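Local coordinates for protein thiazoline oxidase/subtilisin-like protease (Prochloron didemni, PDB 4H6X) that acts as a subtilisin-like protease in patellamide maturation, belonging to a family of transamidating proteases that probably joins the ends of peptide substrates into macrocycles, at residues Q32-I37 / G167-H172; G51-K56 / N131-N136; A74-I79 / A95-T100; E63-I68 / K101-L106. One frame throughout, in Å; residues are numbered along the deposited sequence.

In the fold
Interactions 1 and 2 pair neighbouring strands of one parallel sheet, in the order 53-56, 133-138, 34-39, 170-173, and their centres lie 10 Å apart. Strands 34-39 and 133-138, one from each, are neighbours: Thr-34 OG1 lies 2.8 Å from Arg-133 NH1, a probable hydrogen bond. Interactions 3 and 4, with centres 12 Å apart, belong to a helical region between strands 53-56 and 133-138 in the chain, and touch where Phe-76 CG lies 3.5 Å from Ile-104 CG2. Interaction 3 stays about 17 Å from interaction 1 at the nearest atoms. Strand 34-39 and helix 101-118 carry Asp-39 and His-109, which with Ser-274 have the geometry of a probable catalytic triad.

Interaction 1: residues Q32-I37 / G167-H172; sequences QITIVI and GANIIH
Gly-167, whose positive phi ends helix 154-165 in a Schellman motif, places its carbonyl O 3.4 Å from Thr-34 CB. A water donates to this oxygen and to Gln-32 O, and also bonds Thr-34 OG1, a hydroxyl that has Arg-133 NH1 as its partner on the neighbouring strand. At Ala-168 the contact turns apolar: CB packs 3.5 Å from Val-36 CG2, the branch standing beside the valine's backbone N because CG1 lies anti to that nitrogen (chi1 179°). Asn-169 then turns its side chain back over the start of the other segment, where ND2 makes a weak bond to Gln-32 O. Its backbone N donates to Thr-34 O at 2.8 Å, and the next amide, Ile-170 N, reaches the same oxygen at 3.2 Å. Two successive N-H groups thus grip one carbonyl, both in its plane. From here regular parallel pairing takes over. Ile-170 O receives Val-36 N at 2.8 Å in a nearly straight bond (168°), the CA-H of Ile-171 points at Val-36 O, and His-172 N donates to that oxygen, again at 2.8 Å. Ile-170 and His-172 share a face with Ile-35 and Ile-37, which helix 101-118 covers through Ile-117 and Thr-114, while His-172 also meets Ala-277 and Pro-278 of helix 273-293. The other face carries Val-36 and Ile-171. Such parallel strands, sandwiched between helices, form the central sheet of the subtilase fold; strand 34-39 ends at Asp-39, the probable acid of its catalytic triad.

Interaction 2: residues G51-K56 / N131-N136; sequences GAEVSK and NCRVIN
Val-134 N donates to Glu-53 O at 2.8 Å in an almost perfectly straight bond (178°), the first rung joining edge strand 53-56 in parallel to strand 133-138 of the subtilase sheet. The next rungs alternate in direction: Ser-55 N to Val-134 O, more bent at 143°, then Asn-136 N to Ser-55 O at 2.9 Å. Val-54 and Val-134 lie side by side and point the same way, CG1 of the former 4.0 Å from CB of the latter. Where the segments diverge ahead of Glu-53, a water replaces a direct rung, accepting from Glu-53 N and donating to Cys-132 O. A second water bonds Ser-55 OG and probably donates to Val-134 O; a chi1 of 62° sets this OG between the serine's backbone N and carbonyl carbon.

The face bearing Glu-53 also carries Arg-133. Their side chains cross obliquely, with Glu-53 OE1 3.7 Å from Arg-133 CD but 4.4 Å from NE, too far for a salt bridge, though the opposite charges may still attract weakly. The guanidinium has its partner in Thr-34, through NH1. On the opposite face Asn-136 is fixed at both ends of its amide, OD1 by Thr-114 OG1 and ND2 by Tyr-44 OH. The extended Lys-56 side chain ends in a salt bridge from NZ to Asp-41. Over one face of the Arg-133 head group, Ile-135 CG1 sits 4.3 Å above the guanidinium plane, displaced toward its rim.

Interaction 3: residues A74-I79 / A95-T100; sequences AAFQSI and AVIPDT
Ala-75 and Val-96 meet where helix 70-82 packs against the last turn of helix 87-96, a helix pair placed in the chain between the probable catalytic Asp-39 and His-109. It is possibly an addition to the core subtilase fold. No hydrogen bond crosses the contact, and apolar groups carry it.

Among the purely aliphatic contacts, Val-96 CG1 fits against two residues one helical turn apart. It lies 4.0 Å from Ala-75 CB and 3.9 Å from Ile-79 CD1, the isoleucine and valine reaching toward each other tip to tip. Ile-97, the first residue beyond the helix, supplies a second branch to the same alanine: its CG2 stands 4.0 Å from Ala-75 CB. Ala-75, small and turned toward the other segment, thus receives a methyl from each of two consecutive residues.

The aromatic part of the contact belongs to Ile-97 and Phe-76, whose side chains cross at about a right angle. A chi1 of 48° puts Ile-97 CG1 in the crowded position between backbone N and carbonyl carbon and leaves CG2 anti to that carbon, and the two branches go to different partners, CG2 to Ala-75 and the CG1-CD1 arm to Phe-76. Both side chains also touch Ile-104, which brings helix 101-118 into the cluster. Beyond it, Thr-100 OG1 bonds Asp-72 OD2 near the start of helix 70-82. Ile-97 CD1 comes to 3.7 Å from Phe-76 CB and 4.1 Å from ring atom CD1, near the ring plane and at its edge.

Interaction 4: residues E63-I68 / K101-L106; sequences EPAEPI and KDRIVL
Glu-66 O is gripped by both terminal nitrogens of Arg-103, NH1 and NH2, each at 2.8 Å. The guanidinium approaches end-on with this carbonyl oxygen almost in its plane, and the two N-H groups converge on one acceptor, which leaves both bonds bent (141° and 142°). NH1 lies in the carbonyl plane, whereas NH2 stands above it. Arg-103 bends at chi3 (59°), which turns NE out of the extended line of the chain.

Apolar groups hold the flat head from both sides. Ala-65 CB sits 3.5 Å above one face and Ile-68 CD1 3.2 Å above the opposite one, each offset toward the rim. The other branch of Ile-68, CG2, packs against Ile-104 CG1 at 3.8 Å, joining the loop to the next residue of the helix.

NH2 has a second partner in Asp-140, whose salt bridge would help to balance the arginine's charge, and Tyr-73 of helix 70-82 touches both Ile-68 and Ile-104. The end-on, two-nitrogen grip on one carbonyl, with apolar groups over both faces, fastens the loop between strand 53-56 and helix 70-82 to the start of helix 101-118, the helix that carries the probable catalytic His-109 of the subtilase fold.

Interaction 1: residues Q32-I37 / G167-H172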
loop_
_atom_site.group_PDB
_atom_site.type_symbol
_atom_site.label_atom_id
_atom_site.label_comp_id
_atom_site.label_asym_id
_atom_site.label_seq_id
_atom_site.Cartn_x
_atom_site.Cartn_y
_atom_site.Cartn_z
ATOM N N GLN A 32 -0.817 -3.858 17.119
ATOM C CA GLN A 32 0.593 -4.143 17.387
ATOM C C GLN A 32 1.391 -4.238 16.078
ATOM O O GLN A 32 2.622 -4.284 16.094
ATOM C CB GLN A 32 0.766 -5.436 18.202
ATOM C CG GLN A 32 0.202 -5.388 19.611
ATOM C CD GLN A 32 0.578 -6.617 20.420
ATOM O OE1 GLN A 32 1.761 -6.904 20.627
ATOM N NE2 GLN A 32 -0.427 -7.354 20.882
ATOM N N ILE A 33 0.688 -4.289 14.949
ATOM C CA ILE A 33 1.346 -4.320 13.642
ATOM C C ILE A 33 1.367 -2.889 13.110
ATOM O O ILE A 33 0.303 -2.284 12.894
ATOM C CB ILE A 33 0.627 -5.265 12.640
ATOM C CG1 ILE A 33 0.563 -6.707 13.185
ATOM C CG2 ILE A 33 1.301 -5.225 11.267
ATOM C CD1 ILE A 33 1.903 -7.275 13.601
ATOM N N THR A 34 2.577 -2.371 12.919
ATOM C CA THR A 34 2.805 -1.010 12.424
ATOM C C THR A 34 3.254 -1.018 10.973
ATOM O O THR A 34 4.253 -1.663 10.637
ATOM C CB THR A 34 3.853 -0.274 13.290
ATOM O OG1 THR A 34 3.336 -0.143 14.618
ATOM C CG2 THR A 34 4.175 1.133 12.704
ATOM N N ILE A 35 2.508 -0.309 10.125
ATOM C CA ILE A 35 2.868 -0.131 8.720
ATOM C C ILE A 35 3.330 1.312 8.560
ATOM O O ILE A 35 2.609 2.234 8.923
ATOM C CB ILE A 35 1.653 -0.377 7.775
ATOM C CG1 ILE A 35 1.067 -1.794 7.972
ATOM C CG2 ILE A 35 2.035 -0.128 6.314
ATOM C CD1 ILE A 35 -0.438 -1.865 7.747
ATOM N N VAL A 36 4.541 1.502 8.034
ATOM C CA VAL A 36 5.026 2.852 7.739
ATOM C C VAL A 36 4.956 3.043 6.237
ATOM O O VAL A 36 5.530 2.262 5.470
ATOM C CB VAL A 36 6.458 3.115 8.272
ATOM C CG1 VAL A 36 6.908 4.531 7.921
ATOM C CG2 VAL A 36 6.507 2.920 9.788
ATOM N N ILE A 37 4.266 4.102 5.828
ATOM C CA ILE A 37 4.044 4.382 4.421
ATOM C C ILE A 37 4.909 5.558 3.993
ATOM O O ILE A 37 4.708 6.706 4.442
ATOM C CB ILE A 37 2.549 4.681 4.145
ATOM C CG1 ILE A 37 1.687 3.462 4.527
ATOM C CG2 ILE A 37 2.318 5.069 2.690
ATOM C CD1 ILE A 37 0.183 3.735 4.447
ATOM N N GLY A 167 9.361 1.727 14.627
ATOM C CA GLY A 167 8.697 0.460 14.979
ATOM C C GLY A 167 7.952 -0.233 13.841
ATOM O O GLY A 167 7.075 -1.068 14.088
ATOM N N ALA A 168 8.300 0.100 12.596
ATOM C CA ALA A 168 7.696 -0.548 11.444
ATOM C C ALA A 168 7.874 -2.058 11.549
ATOM O O ALA A 168 8.975 -2.540 11.868
ATOM C CB ALA A 168 8.328 -0.060 10.148
ATOM N N ASN A 169 6.774 -2.766 11.305
ATOM C CA ASN A 169 6.772 -4.178 10.960
ATOM C C ASN A 169 6.818 -4.321 9.442
ATOM O O ASN A 169 7.401 -5.274 8.906
ATOM C CB ASN A 169 5.506 -4.846 11.513
ATOM C CG ASN A 169 5.526 -4.954 13.036
ATOM O OD1 ASN A 169 6.352 -5.667 13.604
ATOM N ND2 ASN A 169 4.654 -4.218 13.696
ATOM N N ILE A 170 6.175 -3.371 8.762
ATOM C CA ILE A 170 6.138 -3.318 7.298
ATOM C C ILE A 170 6.425 -1.882 6.895
ATOM O O ILE A 170 5.867 -0.958 7.475
ATOM C CB ILE A 170 4.766 -3.728 6.730
ATOM C CG1 ILE A 170 4.356 -5.127 7.236
ATOM C CG2 ILE A 170 4.759 -3.687 5.191
ATOM C CD1 ILE A 170 2.968 -5.568 6.767
ATOM N N ILE A 171 7.305 -1.717 5.920
ATOM C CA ILE A 171 7.564 -0.431 5.296
ATOM C C ILE A 171 7.072 -0.526 3.851
ATOM O O ILE A 171 7.572 -1.343 3.063
ATOM C CB ILE A 171 9.067 -0.067 5.315
ATOM C CG1 ILE A 171 9.606 -0.053 6.756
ATOM C CG2 ILE A 171 9.298 1.266 4.599
ATOM C CD1 ILE A 171 11.130 0.051 6.894
ATOM N N HIS A 172 6.074 0.290 3.529
ATOM C CA HIS A 172 5.558 0.400 2.177
ATOM C C HIS A 172 6.223 1.570 1.440
ATOM O O HIS A 172 6.031 2.735 1.828
ATOM C CB HIS A 172 4.036 0.592 2.217
ATOM C CG HIS A 172 3.386 0.511 0.872
ATOM N ND1 HIS A 172 3.275 1.599 0.032
ATOM C CD2 HIS A 172 2.815 -0.526 0.222
ATOM C CE1 HIS A 172 2.669 1.233 -1.084
ATOM N NE2 HIS A 172 2.390 -0.056 -0.998
HETATM O O HOH W 1 4.799 -2.376 15.765
#

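Interaction 2: residues G51-K56 / N131-N136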
loop_
_atom_site.group_PDB
_atom_site.type_symbol
_atom_site.label_atom_id
_atom_site.label_comp_id
_atom_site.label_asym_id
_atom_site.label_seq_id
_atom_site.Cartn_x
_atom_site.Cartn_y
_atom_site.Cartn_z
ATOM N N GLY A 51 -11.412 7.080 12.949
ATOM C CA GLY A 51 -11.247 5.893 13.774
ATOM C C GLY A 51 -10.057 5.015 13.378
ATOM O O GLY A 51 -9.770 4.047 14.061
ATOM N N ALA A 52 -9.373 5.341 12.276
ATOM C CA ALA A 52 -8.150 4.636 11.894
ATOM C C ALA A 52 -7.018 5.029 12.835
ATOM O O ALA A 52 -6.946 6.172 13.295
ATOM C CB ALA A 52 -7.775 4.949 10.450
ATOM N N GLU A 53 -6.147 4.081 13.155
ATOM C CA GLU A 53 -4.968 4.393 13.946
ATOM C C GLU A 53 -3.888 4.940 13.012
ATOM O O GLU A 53 -2.905 4.256 12.738
ATOM C CB GLU A 53 -4.461 3.146 14.676
ATOM C CG GLU A 53 -4.746 3.127 16.164
ATOM C CD GLU A 53 -3.564 3.618 16.961
ATOM O OE1 GLU A 53 -2.651 2.800 17.241
ATOM O OE2 GLU A 53 -3.551 4.826 17.302
ATOM N N VAL A 54 -4.086 6.169 12.522
ATOM C CA VAL A 54 -3.133 6.811 11.611
ATOM C C VAL A 54 -2.425 7.984 12.279
ATOM O O VAL A 54 -3.027 8.700 13.075
ATOM C CB VAL A 54 -3.795 7.308 10.303
ATOM C CG1 VAL A 54 -4.190 6.141 9.412
ATOM C CG2 VAL A 54 -4.986 8.231 10.575
ATOM N N SER A 55 -1.157 8.199 11.940
ATOM C CA SER A 55 -0.454 9.418 12.370
ATOM C C SER A 55 0.654 9.741 11.373
ATOM O O SER A 55 1.129 8.845 10.663
ATOM C CB SER A 55 0.143 9.235 13.762
ATOM O OG SER A 55 1.097 8.196 13.733
ATOM N N LYS A 56 1.045 11.014 11.313
ATOM C CA LYS A 56 2.111 11.443 10.410
ATOM C C LYS A 56 3.409 11.703 11.154
ATOM O O LYS A 56 3.410 12.348 12.196
ATOM C CB LYS A 56 1.726 12.716 9.643
ATOM C CG LYS A 56 0.503 12.570 8.761
ATOM C CD LYS A 56 0.205 13.868 8.041
ATOM C CE LYS A 56 -1.225 13.885 7.538
ATOM N NZ LYS A 56 -1.496 15.053 6.644
ATOM N N ASN A 131 -7.602 -2.192 11.109
ATOM C CA ASN A 131 -7.269 -2.194 12.541
ATOM C C ASN A 131 -5.784 -2.158 12.888
ATOM O O ASN A 131 -5.429 -2.102 14.065
ATOM C CB ASN A 131 -7.954 -3.362 13.275
ATOM C CG ASN A 131 -9.424 -3.096 13.566
ATOM O OD1 ASN A 131 -10.192 -4.023 13.842
ATOM N ND2 ASN A 131 -9.823 -1.830 13.516
ATOM N N CYS A 132 -4.924 -2.185 11.872
ATOM C CA CYS A 132 -3.479 -2.010 12.082
ATOM C C CYS A 132 -3.131 -0.561 12.328
ATOM O O CYS A 132 -3.907 0.340 11.968
ATOM C CB CYS A 132 -2.689 -2.527 10.877
ATOM S SG CYS A 132 -2.828 -4.317 10.677
ATOM N N ARG A 133 -1.968 -0.340 12.941
ATOM C CA ARG A 133 -1.440 1.003 13.186
ATOM C C ARG A 133 -0.705 1.458 11.927
ATOM O O ARG A 133 0.107 0.714 11.362
ATOM C CB ARG A 133 -0.484 0.978 14.385
ATOM C CG ARG A 133 0.121 2.321 14.789
ATOM C CD ARG A 133 0.828 2.194 16.133
ATOM N NE ARG A 133 1.670 3.349 16.430
ATOM C CZ ARG A 133 2.999 3.361 16.343
ATOM N NH1 ARG A 133 3.665 2.268 15.979
ATOM N NH2 ARG A 133 3.671 4.467 16.636
ATOM N N VAL A 134 -1.014 2.667 11.465
ATOM C CA VAL A 134 -0.365 3.183 10.266
ATOM C C VAL A 134 0.320 4.507 10.572
ATOM O O VAL A 134 -0.291 5.401 11.179
ATOM C CB VAL A 134 -1.358 3.364 9.099
ATOM C CG1 VAL A 134 -0.724 4.195 7.986
ATOM C CG2 VAL A 134 -1.819 2.007 8.566
ATOM N N ILE A 135 1.590 4.602 10.175
ATOM C CA ILE A 135 2.336 5.868 10.201
ATOM C C ILE A 135 2.634 6.292 8.767
ATOM O O ILE A 135 3.307 5.571 8.020
ATOM C CB ILE A 135 3.667 5.750 10.979
ATOM C CG1 ILE A 135 3.390 5.411 12.455
ATOM C CG2 ILE A 135 4.508 7.040 10.843
ATOM C CD1 ILE A 135 4.628 5.006 13.259
ATOM N N ASN A 136 2.094 7.441 8.373
ATOM C CA ASN A 136 2.489 8.066 7.122
ATOM C C ASN A 136 3.753 8.896 7.324
ATOM O O ASN A 136 3.835 9.698 8.258
ATOM C CB ASN A 136 1.355 8.936 6.574
ATOM C CG ASN A 136 0.270 8.121 5.881
ATOM O OD1 ASN A 136 0.432 7.694 4.731
ATOM N ND2 ASN A 136 -0.845 7.929 6.559
HETATM O O HOH W 2 -6.334 1.495 12.449
HETATM O O HOH W 3 -0.195 5.749 13.907
#

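Interaction 3: residues A74-I79 / A95-T100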
loop_
_atom_site.group_PDB
_atom_site.type_symbol
_atom_site.label_atom_id
_atom_site.label_comp_id
_atom_site.label_asym_id
_atom_site.label_seq_id
_atom_site.Cartn_x
_atom_site.Cartn_y
_atom_site.Cartn_z
ATOM N N ALA A 74 -8.760 20.216 -6.612
ATOM C CA ALA A 74 -9.978 20.161 -7.440
ATOM C C ALA A 74 -9.650 20.260 -8.910
ATOM O O ALA A 74 -10.261 19.578 -9.725
ATOM C CB ALA A 74 -10.975 21.248 -7.032
ATOM N N ALA A 75 -8.675 21.105 -9.247
ATOM C CA ALA A 75 -8.209 21.239 -10.614
ATOM C C ALA A 75 -7.617 19.925 -11.139
ATOM O O ALA A 75 -7.924 19.488 -12.247
ATOM C CB ALA A 75 -7.200 22.369 -10.718
ATOM N N PHE A 76 -6.745 19.305 -10.345
ATOM C CA PHE A 76 -6.180 18.000 -10.707
ATOM C C PHE A 76 -7.294 16.969 -10.878
ATOM O O PHE A 76 -7.288 16.188 -11.823
ATOM C CB PHE A 76 -5.201 17.541 -9.616
ATOM C CG PHE A 76 -4.535 16.226 -9.900
ATOM C CD1 PHE A 76 -3.316 16.181 -10.561
ATOM C CD2 PHE A 76 -5.115 15.040 -9.486
ATOM C CE1 PHE A 76 -2.685 14.962 -10.823
ATOM C CE2 PHE A 76 -4.492 13.816 -9.734
ATOM C CZ PHE A 76 -3.285 13.783 -10.420
ATOM N N GLN A 77 -8.240 16.960 -9.946
ATOM C CA GLN A 77 -9.290 15.948 -9.957
ATOM C C GLN A 77 -10.278 16.115 -11.108
ATOM O O GLN A 77 -10.783 15.121 -11.630
ATOM C CB GLN A 77 -9.993 15.875 -8.606
ATOM C CG GLN A 77 -9.062 15.331 -7.533
ATOM C CD GLN A 77 -9.561 15.562 -6.130
ATOM O OE1 GLN A 77 -10.737 15.866 -5.912
ATOM N NE2 GLN A 77 -8.665 15.414 -5.152
ATOM N N SER A 78 -10.533 17.364 -11.507
ATOM C CA SER A 78 -11.355 17.646 -12.693
ATOM C C SER A 78 -10.705 17.119 -13.965
ATOM O O SER A 78 -11.367 16.480 -14.786
ATOM C CB SER A 78 -11.649 19.154 -12.840
ATOM O OG SER A 78 -12.054 19.435 -14.173
ATOM N N ILE A 79 -9.410 17.377 -14.116
ATOM C CA ILE A 79 -8.634 16.850 -15.244
ATOM C C ILE A 79 -8.647 15.310 -15.300
ATOM O O ILE A 79 -8.792 14.730 -16.378
ATOM C CB ILE A 79 -7.191 17.410 -15.236
ATOM C CG1 ILE A 79 -7.221 18.914 -15.558
ATOM C CG2 ILE A 79 -6.300 16.689 -16.239
ATOM C CD1 ILE A 79 -5.973 19.677 -15.152
ATOM N N ALA A 95 -1.347 24.251 -17.582
ATOM C CA ALA A 95 -2.173 25.446 -17.735
ATOM C C ALA A 95 -2.736 25.967 -16.401
ATOM O O ALA A 95 -2.940 27.168 -16.237
ATOM C CB ALA A 95 -3.302 25.179 -18.730
ATOM N N VAL A 96 -2.968 25.071 -15.444
ATOM C CA VAL A 96 -3.710 25.443 -14.239
ATOM C C VAL A 96 -2.968 25.180 -12.918
ATOM O O VAL A 96 -3.069 25.967 -11.983
ATOM C CB VAL A 96 -5.137 24.831 -14.253
ATOM C CG1 VAL A 96 -5.114 23.324 -14.006
ATOM C CG2 VAL A 96 -6.049 25.537 -13.261
ATOM N N ILE A 97 -2.218 24.084 -12.833
ATOM C CA ILE A 97 -1.457 23.810 -11.606
ATOM C C ILE A 97 0.013 23.479 -11.916
ATOM O O ILE A 97 0.506 22.430 -11.505
ATOM C CB ILE A 97 -2.130 22.709 -10.742
ATOM C CG1 ILE A 97 -2.498 21.493 -11.610
ATOM C CG2 ILE A 97 -3.338 23.278 -9.994
ATOM C CD1 ILE A 97 -2.986 20.278 -10.855
ATOM N N PRO A 98 0.721 24.378 -12.637
ATOM C CA PRO A 98 2.087 24.070 -13.080
ATOM C C PRO A 98 3.056 23.839 -11.912
ATOM O O PRO A 98 3.921 22.965 -11.991
ATOM C CB PRO A 98 2.492 25.323 -13.883
ATOM C CG PRO A 98 1.659 26.425 -13.301
ATOM C CD PRO A 98 0.344 25.770 -12.971
ATOM N N ASP A 99 2.880 24.587 -10.828
ATOM C CA ASP A 99 3.825 24.566 -9.717
ATOM C C ASP A 99 3.483 23.558 -8.620
ATOM O O ASP A 99 4.309 23.291 -7.740
ATOM C CB ASP A 99 3.956 25.963 -9.115
ATOM C CG ASP A 99 4.374 27.005 -10.141
ATOM O OD1 ASP A 99 5.198 26.697 -11.040
ATOM O OD2 ASP A 99 3.861 28.137 -10.044
ATOM N N THR A 100 2.281 22.995 -8.661
ATOM C CA THR A 100 1.867 22.068 -7.607
ATOM C C THR A 100 1.490 20.666 -8.103
ATOM O O THR A 100 1.257 19.765 -7.295
ATOM C CB THR A 100 0.689 22.644 -6.809
ATOM O OG1 THR A 100 -0.332 23.022 -7.732
ATOM C CG2 THR A 100 1.141 23.879 -5.959
#

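Interaction 4: residues E63-I68 / K101-L106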
loop_
_atom_site.group_PDB
_atom_site.type_symbol
_atom_site.label_atom_id
_atom_site.label_comp_id
_atom_site.label_asym_id
_atom_site.label_seq_id
_atom_site.Cartn_x
_atom_site.Cartn_y
_atom_site.Cartn_z
ATOM N N GLU A 63 12.686 20.567 4.623
ATOM C CA GLU A 63 12.060 21.881 4.790
ATOM C C GLU A 63 10.556 21.697 4.570
ATOM O O GLU A 63 10.155 21.058 3.597
ATOM C CB GLU A 63 12.624 22.895 3.791
ATOM C CG GLU A 63 14.040 23.379 4.087
ATOM C CD GLU A 63 14.156 24.212 5.364
ATOM O OE1 GLU A 63 13.135 24.763 5.845
ATOM O OE2 GLU A 63 15.286 24.320 5.889
ATOM N N PRO A 64 9.717 22.205 5.493
ATOM C CA PRO A 64 8.273 22.059 5.276
ATOM C C PRO A 64 7.808 22.813 4.023
ATOM O O PRO A 64 8.272 23.916 3.761
ATOM C CB PRO A 64 7.669 22.675 6.541
ATOM C CG PRO A 64 8.727 22.478 7.575
ATOM C CD PRO A 64 10.014 22.727 6.841
ATOM N N ALA A 65 6.935 22.202 3.236
ATOM C CA ALA A 65 6.420 22.857 2.038
ATOM C C ALA A 65 5.104 23.565 2.352
ATOM O O ALA A 65 4.458 23.277 3.367
ATOM C CB ALA A 65 6.245 21.855 0.906
ATOM N N GLU A 66 4.724 24.506 1.492
ATOM C CA GLU A 66 3.433 25.171 1.625
ATOM C C GLU A 66 2.293 24.181 1.385
ATOM O O GLU A 66 2.345 23.391 0.434
ATOM C CB GLU A 66 3.328 26.362 0.663
ATOM C CG GLU A 66 3.942 27.648 1.204
ATOM C CD GLU A 66 3.274 28.113 2.488
ATOM O OE1 GLU A 66 2.120 28.599 2.421
ATOM O OE2 GLU A 66 3.899 27.982 3.569
ATOM N N PRO A 67 1.265 24.212 2.252
ATOM C CA PRO A 67 0.079 23.393 2.025
ATOM C C PRO A 67 -0.509 23.681 0.646
ATOM O O PRO A 67 -0.403 24.801 0.157
ATOM C CB PRO A 67 -0.883 23.835 3.139
ATOM C CG PRO A 67 -0.356 25.149 3.620
ATOM C CD PRO A 67 1.131 25.035 3.467
ATOM N N ILE A 68 -1.061 22.649 0.016
ATOM C CA ILE A 68 -1.678 22.755 -1.298
ATOM C C ILE A 68 -3.145 23.112 -1.075
ATOM O O ILE A 68 -3.796 22.503 -0.229
ATOM C CB ILE A 68 -1.586 21.414 -2.071
ATOM C CG1 ILE A 68 -0.139 20.882 -2.103
ATOM C CG2 ILE A 68 -2.203 21.533 -3.472
ATOM C CD1 ILE A 68 0.689 21.344 -3.280
ATOM N N LYS A 101 1.429 20.486 -9.414
ATOM C CA LYS A 101 1.016 19.210 -10.009
ATOM C C LYS A 101 1.838 17.998 -9.542
ATOM O O LYS A 101 1.279 16.921 -9.344
ATOM C CB LYS A 101 1.044 19.285 -11.536
ATOM C CG LYS A 101 2.434 19.449 -12.143
ATOM C CD LYS A 101 2.369 19.465 -13.666
ATOM C CE LYS A 101 3.745 19.624 -14.286
ATOM N NZ LYS A 101 3.720 19.436 -15.769
ATOM N N ASP A 102 3.154 18.175 -9.400
ATOM C CA ASP A 102 4.051 17.070 -9.045
ATOM C C ASP A 102 3.780 16.613 -7.615
ATOM O O ASP A 102 3.618 15.414 -7.365
ATOM C CB ASP A 102 5.522 17.473 -9.188
ATOM C CG ASP A 102 5.920 17.748 -10.620
ATOM O OD1 ASP A 102 5.565 16.950 -11.512
ATOM O OD2 ASP A 102 6.613 18.767 -10.851
ATOM N N ARG A 103 3.694 17.573 -6.695
ATOM C CA ARG A 103 3.357 17.278 -5.296
ATOM C C ARG A 103 1.955 16.707 -5.180
ATOM O O ARG A 103 1.705 15.848 -4.337
ATOM C CB ARG A 103 3.451 18.524 -4.411
ATOM C CG ARG A 103 4.855 19.092 -4.252
ATOM C CD ARG A 103 4.805 20.397 -3.458
ATOM N NE ARG A 103 4.216 20.193 -2.141
ATOM C CZ ARG A 103 3.581 21.123 -1.431
ATOM N NH1 ARG A 103 3.428 22.348 -1.907
ATOM N NH2 ARG A 103 3.094 20.819 -0.233
ATOM N N ILE A 104 1.030 17.192 -6.011
ATOM C CA ILE A 104 -0.348 16.686 -5.964
ATOM C C ILE A 104 -0.396 15.202 -6.350
ATOM O O ILE A 104 -1.070 14.429 -5.692
ATOM C CB ILE A 104 -1.318 17.534 -6.818
ATOM C CG1 ILE A 104 -1.590 18.883 -6.123
ATOM C CG2 ILE A 104 -2.645 16.809 -7.040
ATOM C CD1 ILE A 104 -2.220 19.928 -7.027
ATOM N N VAL A 105 0.304 14.824 -7.418
ATOM C CA VAL A 105 0.393 13.416 -7.823
ATOM C C VAL A 105 0.785 12.563 -6.617
ATOM O O VAL A 105 0.129 11.569 -6.328
ATOM C CB VAL A 105 1.372 13.179 -9.003
ATOM C CG1 VAL A 105 1.595 11.684 -9.256
ATOM C CG2 VAL A 105 0.859 13.834 -10.279
ATOM N N LEU A 106 1.839 12.978 -5.911
ATOM C CA LEU A 106 2.347 12.234 -4.740
ATOM C C LEU A 106 1.369 12.220 -3.575
ATOM O O LEU A 106 1.173 11.178 -2.930
ATOM C CB LEU A 106 3.693 12.804 -4.273
ATOM C CG LEU A 106 4.619 11.788 -3.594
ATOM C CD1 LEU A 106 5.142 10.784 -4.610
ATOM C CD2 LEU A 106 5.774 12.485 -2.883
#